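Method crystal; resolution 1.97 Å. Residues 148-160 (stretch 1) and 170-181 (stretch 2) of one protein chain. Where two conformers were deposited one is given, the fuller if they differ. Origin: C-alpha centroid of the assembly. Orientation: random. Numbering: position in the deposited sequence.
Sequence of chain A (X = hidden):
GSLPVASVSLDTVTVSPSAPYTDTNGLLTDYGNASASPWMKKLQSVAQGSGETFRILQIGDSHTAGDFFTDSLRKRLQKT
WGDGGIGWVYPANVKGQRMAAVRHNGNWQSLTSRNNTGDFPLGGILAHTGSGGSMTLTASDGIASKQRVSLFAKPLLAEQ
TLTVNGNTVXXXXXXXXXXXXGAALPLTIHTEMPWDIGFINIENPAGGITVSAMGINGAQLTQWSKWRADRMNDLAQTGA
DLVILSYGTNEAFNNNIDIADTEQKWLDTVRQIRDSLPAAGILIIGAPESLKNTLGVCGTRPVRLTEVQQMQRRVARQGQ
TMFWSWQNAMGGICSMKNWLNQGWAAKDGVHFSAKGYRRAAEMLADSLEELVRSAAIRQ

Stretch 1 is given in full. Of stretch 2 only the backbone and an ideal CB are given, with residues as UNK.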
# COMPACT_ATOMS: atom_id res chain seq x y z
N ARG A 148 2.83 -15.56 11.75
CA ARG A 148 3.36 -14.48 12.56
C ARG A 148 2.33 -13.38 12.45
O ARG A 148 1.83 -13.08 11.36
CB ARG A 148 4.69 -14.00 12.01
CG ARG A 148 5.75 -15.09 11.95
CD ARG A 148 6.96 -14.65 11.16
NE ARG A 148 8.01 -15.67 11.20
CZ ARG A 148 9.00 -15.75 10.32
NH1 ARG A 148 9.08 -14.88 9.33
NH2 ARG A 148 9.91 -16.72 10.44
N VAL A 149 1.97 -12.80 13.59
CA VAL A 149 0.96 -11.75 13.62
C VAL A 149 1.50 -10.55 14.38
O VAL A 149 2.01 -10.68 15.49
CB VAL A 149 -0.35 -12.23 14.27
CG1 VAL A 149 -1.38 -11.09 14.34
CG2 VAL A 149 -0.90 -13.41 13.50
N SER A 150 1.40 -9.38 13.75
CA SER A 150 1.71 -8.13 14.39
C SER A 150 0.52 -7.19 14.20
O SER A 150 -0.19 -7.27 13.19
CB SER A 150 2.98 -7.52 13.78
OG SER A 150 4.14 -8.26 14.12
N LEU A 151 0.26 -6.31 15.17
CA LEU A 151 -0.84 -5.36 15.03
C LEU A 151 -0.42 -3.98 15.47
O LEU A 151 0.11 -3.82 16.57
CB LEU A 151 -2.04 -5.74 15.90
CG LEU A 151 -2.57 -7.15 16.14
CD1 LEU A 151 -1.62 -7.97 17.00
CD2 LEU A 151 -3.91 -7.01 16.82
N PHE A 152 -0.71 -2.96 14.67
CA PHE A 152 -0.65 -1.61 15.22
C PHE A 152 -1.82 -1.46 16.18
O PHE A 152 -2.95 -1.83 15.84
CB PHE A 152 -0.73 -0.54 14.12
CG PHE A 152 0.54 -0.39 13.33
CD1 PHE A 152 1.53 0.49 13.75
CD2 PHE A 152 0.74 -1.11 12.16
CE1 PHE A 152 2.71 0.63 13.02
CE2 PHE A 152 1.92 -0.97 11.42
CZ PHE A 152 2.90 -0.08 11.86
N ALA A 153 -1.57 -0.94 17.37
CA ALA A 153 -2.61 -0.90 18.40
C ALA A 153 -2.36 0.20 19.41
O ALA A 153 -1.23 0.47 19.78
CB ALA A 153 -2.69 -2.25 19.11
N LYS A 154 -3.44 0.85 19.85
CA LYS A 154 -3.34 1.83 20.92
C LYS A 154 -4.41 1.58 21.98
O LYS A 154 -5.60 1.73 21.72
CB LYS A 154 -3.49 3.26 20.38
CG LYS A 154 -3.31 4.30 21.48
CD LYS A 154 -3.37 5.73 20.93
CE LYS A 154 -4.76 6.08 20.46
NZ LYS A 154 -4.85 7.54 20.17
N PRO A 155 -3.97 1.21 23.18
CA PRO A 155 -4.90 0.89 24.26
C PRO A 155 -5.46 2.17 24.88
O PRO A 155 -4.80 3.21 24.85
CB PRO A 155 -4.00 0.21 25.29
CG PRO A 155 -2.70 0.92 25.14
CD PRO A 155 -2.57 1.18 23.64
N LEU A 156 -6.66 2.10 25.43
CA LEU A 156 -7.18 3.21 26.22
C LEU A 156 -6.30 3.42 27.46
O LEU A 156 -5.96 4.56 27.80
CB LEU A 156 -8.62 2.95 26.63
CG LEU A 156 -9.28 4.07 27.43
CD1 LEU A 156 -9.53 5.28 26.53
CD2 LEU A 156 -10.57 3.57 28.05
N LEU A 157 -5.92 2.32 28.11
CA LEU A 157 -5.07 2.37 29.30
C LEU A 157 -3.75 1.64 29.10
O LEU A 157 -3.69 0.62 28.41
CB LEU A 157 -5.79 1.74 30.49
CG LEU A 157 -6.50 2.64 31.50
CD1 LEU A 157 -7.54 3.51 30.82
CD2 LEU A 157 -7.12 1.76 32.58
N ALA A 158 -2.70 2.14 29.74
CA ALA A 158 -1.42 1.44 29.75
C ALA A 158 -1.59 0.02 30.31
O ALA A 158 -2.42 -0.20 31.20
CB ALA A 158 -0.40 2.23 30.56
N GLU A 159 -0.83 -0.93 29.75
CA GLU A 159 -0.83 -2.33 30.21
C GLU A 159 -2.08 -3.16 29.87
O GLU A 159 -2.13 -4.35 30.16
CB GLU A 159 -0.52 -2.43 31.71
CG GLU A 159 0.86 -2.99 32.05
CD GLU A 159 1.99 -2.09 31.58
OE1 GLU A 159 2.61 -1.42 32.44
OE2 GLU A 159 2.28 -2.07 30.36
N GLN A 160 -3.08 -2.51 29.27
CA GLN A 160 -4.29 -3.16 28.79
C GLN A 160 -3.99 -4.40 27.95
O GLN A 160 -2.94 -4.47 27.29
CB GLN A 160 -5.07 -2.16 27.94
CG GLN A 160 -6.55 -2.42 27.77
CD GLN A 160 -7.25 -1.26 27.06
OE1 GLN A 160 -7.01 -0.10 27.37
NE2 GLN A 160 -8.12 -1.58 26.11
N UNK A 170 -0.51 -8.16 25.65
CA UNK A 170 -0.56 -6.93 26.43
C UNK A 170 0.23 -5.78 25.79
O UNK A 170 1.27 -6.00 25.17
CB UNK A 170 -0.03 -7.20 27.84
N UNK A 171 -0.27 -4.56 25.97
CA UNK A 171 0.43 -3.36 25.57
C UNK A 171 1.59 -3.17 26.53
O UNK A 171 1.59 -3.74 27.62
CB UNK A 171 -0.50 -2.14 25.56
N UNK A 172 2.56 -2.35 26.14
CA UNK A 172 3.58 -1.83 27.05
C UNK A 172 3.45 -0.33 27.14
O UNK A 172 3.83 0.39 26.23
CB UNK A 172 4.99 -2.22 26.59
N UNK A 173 2.91 0.14 28.25
CA UNK A 173 2.58 1.55 28.35
C UNK A 173 1.42 1.87 27.43
O UNK A 173 0.64 0.99 27.05
CB UNK A 173 3.79 2.42 28.01
N UNK A 174 1.29 3.15 27.09
CA UNK A 174 0.20 3.63 26.27
C UNK A 174 0.69 4.12 24.93
O UNK A 174 1.86 3.97 24.60
CB UNK A 174 -0.56 4.75 26.99
N UNK A 175 -0.21 4.71 24.15
CA UNK A 175 0.17 5.19 22.83
C UNK A 175 0.22 4.08 21.80
O UNK A 175 0.22 2.90 22.14
CB UNK A 175 1.53 5.89 22.90
N UNK A 176 0.25 4.46 20.52
CA UNK A 176 0.41 3.51 19.44
C UNK A 176 1.70 2.72 19.61
O UNK A 176 2.70 3.25 20.08
CB UNK A 176 0.39 4.23 18.09
N UNK A 177 1.65 1.46 19.23
CA UNK A 177 2.77 0.56 19.34
C UNK A 177 2.44 -0.65 18.47
O UNK A 177 1.32 -0.77 17.98
CB UNK A 177 3.04 0.17 20.79
N UNK A 178 3.41 -1.53 18.25
CA UNK A 178 3.12 -2.75 17.51
C UNK A 178 3.16 -3.93 18.47
O UNK A 178 4.13 -4.11 19.21
CB UNK A 178 4.11 -2.95 16.36
N UNK A 179 2.11 -4.73 18.45
CA UNK A 179 2.03 -5.91 19.27
C UNK A 179 2.46 -7.09 18.41
O UNK A 179 1.98 -7.26 17.30
CB UNK A 179 0.62 -6.10 19.84
N UNK A 180 3.37 -7.91 18.93
CA UNK A 180 3.83 -9.11 18.23
C UNK A 180 3.32 -10.38 18.90
O UNK A 180 3.47 -10.56 20.11
CB UNK A 180 5.36 -9.13 18.17
N UNK A 181 2.73 -11.27 18.12
CA UNK A 181 2.29 -12.55 18.65
C UNK A 181 2.24 -13.57 17.52
O UNK A 181 2.70 -13.29 16.42
CB UNK A 181 0.93 -12.42 19.33

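Position 170 points its CB sideways, 4.0 Å from Gln160 O, with no pocket beside it; any small or polar residue would serve. It is Ser170, chi1 p. At 171 the CB points toward stretch 1 and the ideal CB lies 3.8 Å from Pro155 CG, so something small and apolar suits. Ala171 fits: its CB meets Pro155 CG at 3.8 Å, while Ala171 N donates to Gln160 O at 3.0 Å.

Position 172 points away, which leaves the choice wide; the residue is Asn172. Backbone angles speak for glycine at 173 and 175, but not at 174. Position 173 has phi 69°, which favours glycine, and its amide faces the carboxylate of Glu159; Gly173 N donates to Glu159 OE2 at 3.1 Å. At 174 a CB would have room, 4.4 Å from Ala158 N, so Gly174 is one choice among several. At 175, phi 80° and psi 165° would jam a CB against the preceding carbonyl, which calls for glycine. Gly175 N donates to a water 2.7 Å away, and that water donates to Pro155 O at 2.7 Å.

The CB at 176 points away, yet the aliphatic stem of Lys154 lies close by, the ideal CB being 4.6 Å from Lys154 CB. A long, flat side chain could turn back over it. Trp176 does so: Lys154 CB sits over one ring face, 3.9 Å from the centroid of the five-membered ring, and Trp176 CZ3 reaches Phe152 CB at 4.1 Å.

From here the strands pair antiparallel and the faces alternate. Position 177 shares the face of Ala153, whose small side chain leaves many options, polar ones included. Gln177 turns to its own loop: its OE1 accepts from Asn172 N at 2.8 Å and its NE2 donates to Gly175 O at 3.3 Å, bracing the turn before the strand.

Position 178 pairs with Phe152, the ideal CB being 5.0 Å from Phe152 CD1; a branched or medium apolar residue suits. Val178 lays CG2 over the ring face, 4.1 Å from the centroid, and brings CG1 to 3.8 Å from Ser150 CB.

At 179, Leu151 and Ala153 line the same face, inviting a larger aliphatic residue. Leu179 CD1 packs against Ala153 CB at 3.7 Å.

Position 180 has Ser150 OG 4.3 Å from its ideal CB, a hydroxyl that a short acceptor could engage. Asp180 OD1 accepts from Ser150 OG at 2.9 Å.

Position 181 pairs with Val149, so beta-branched residues fit well. Thr181 puts CG2 4.2 Å from Val149 CB, and Thr181 N donates to Val149 O at 2.8 Å.

Stretch 2, residues 170-181: SANGGGWQVLDT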
# COMPACT_ATOMS: atom_id res chain seq x y z
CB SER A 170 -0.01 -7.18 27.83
OG SER A 170 1.36 -7.52 27.76
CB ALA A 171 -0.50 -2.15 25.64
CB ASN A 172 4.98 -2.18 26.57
CG ASN A 172 5.36 -3.61 26.87
OD1 ASN A 172 5.65 -3.97 28.01
ND2 ASN A 172 5.36 -4.44 25.83
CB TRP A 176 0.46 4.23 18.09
CG TRP A 176 -0.87 4.67 17.63
CD1 TRP A 176 -1.39 5.95 17.68
CD2 TRP A 176 -1.89 3.85 17.06
NE1 TRP A 176 -2.66 5.96 17.16
CE2 TRP A 176 -2.99 4.68 16.78
CE3 TRP A 176 -1.97 2.49 16.77
CZ2 TRP A 176 -4.16 4.19 16.21
CZ3 TRP A 176 -3.14 2.00 16.19
CH2 TRP A 176 -4.22 2.86 15.92
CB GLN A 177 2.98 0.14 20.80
CG GLN A 177 1.80 -0.54 21.45
CD GLN A 177 1.98 -0.67 22.95
OE1 GLN A 177 2.45 -1.69 23.45
NE2 GLN A 177 1.63 0.39 23.69
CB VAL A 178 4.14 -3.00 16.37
CG1 VAL A 178 3.81 -4.28 15.62
CG2 VAL A 178 4.18 -1.82 15.42
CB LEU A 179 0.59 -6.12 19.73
CG LEU A 179 -0.12 -4.94 20.39
CD1 LEU A 179 -1.54 -5.35 20.81
CD2 LEU A 179 0.68 -4.45 21.58
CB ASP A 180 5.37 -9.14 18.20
CG ASP A 180 5.97 -7.91 17.55
OD1 ASP A 180 5.36 -7.35 16.61
OD2 ASP A 180 7.09 -7.53 17.95
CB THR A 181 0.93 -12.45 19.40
OG1 THR A 181 0.67 -13.67 20.11
CG2 THR A 181 -0.22 -12.16 18.43
O HOH W 1 -2.76 4.98 25.08
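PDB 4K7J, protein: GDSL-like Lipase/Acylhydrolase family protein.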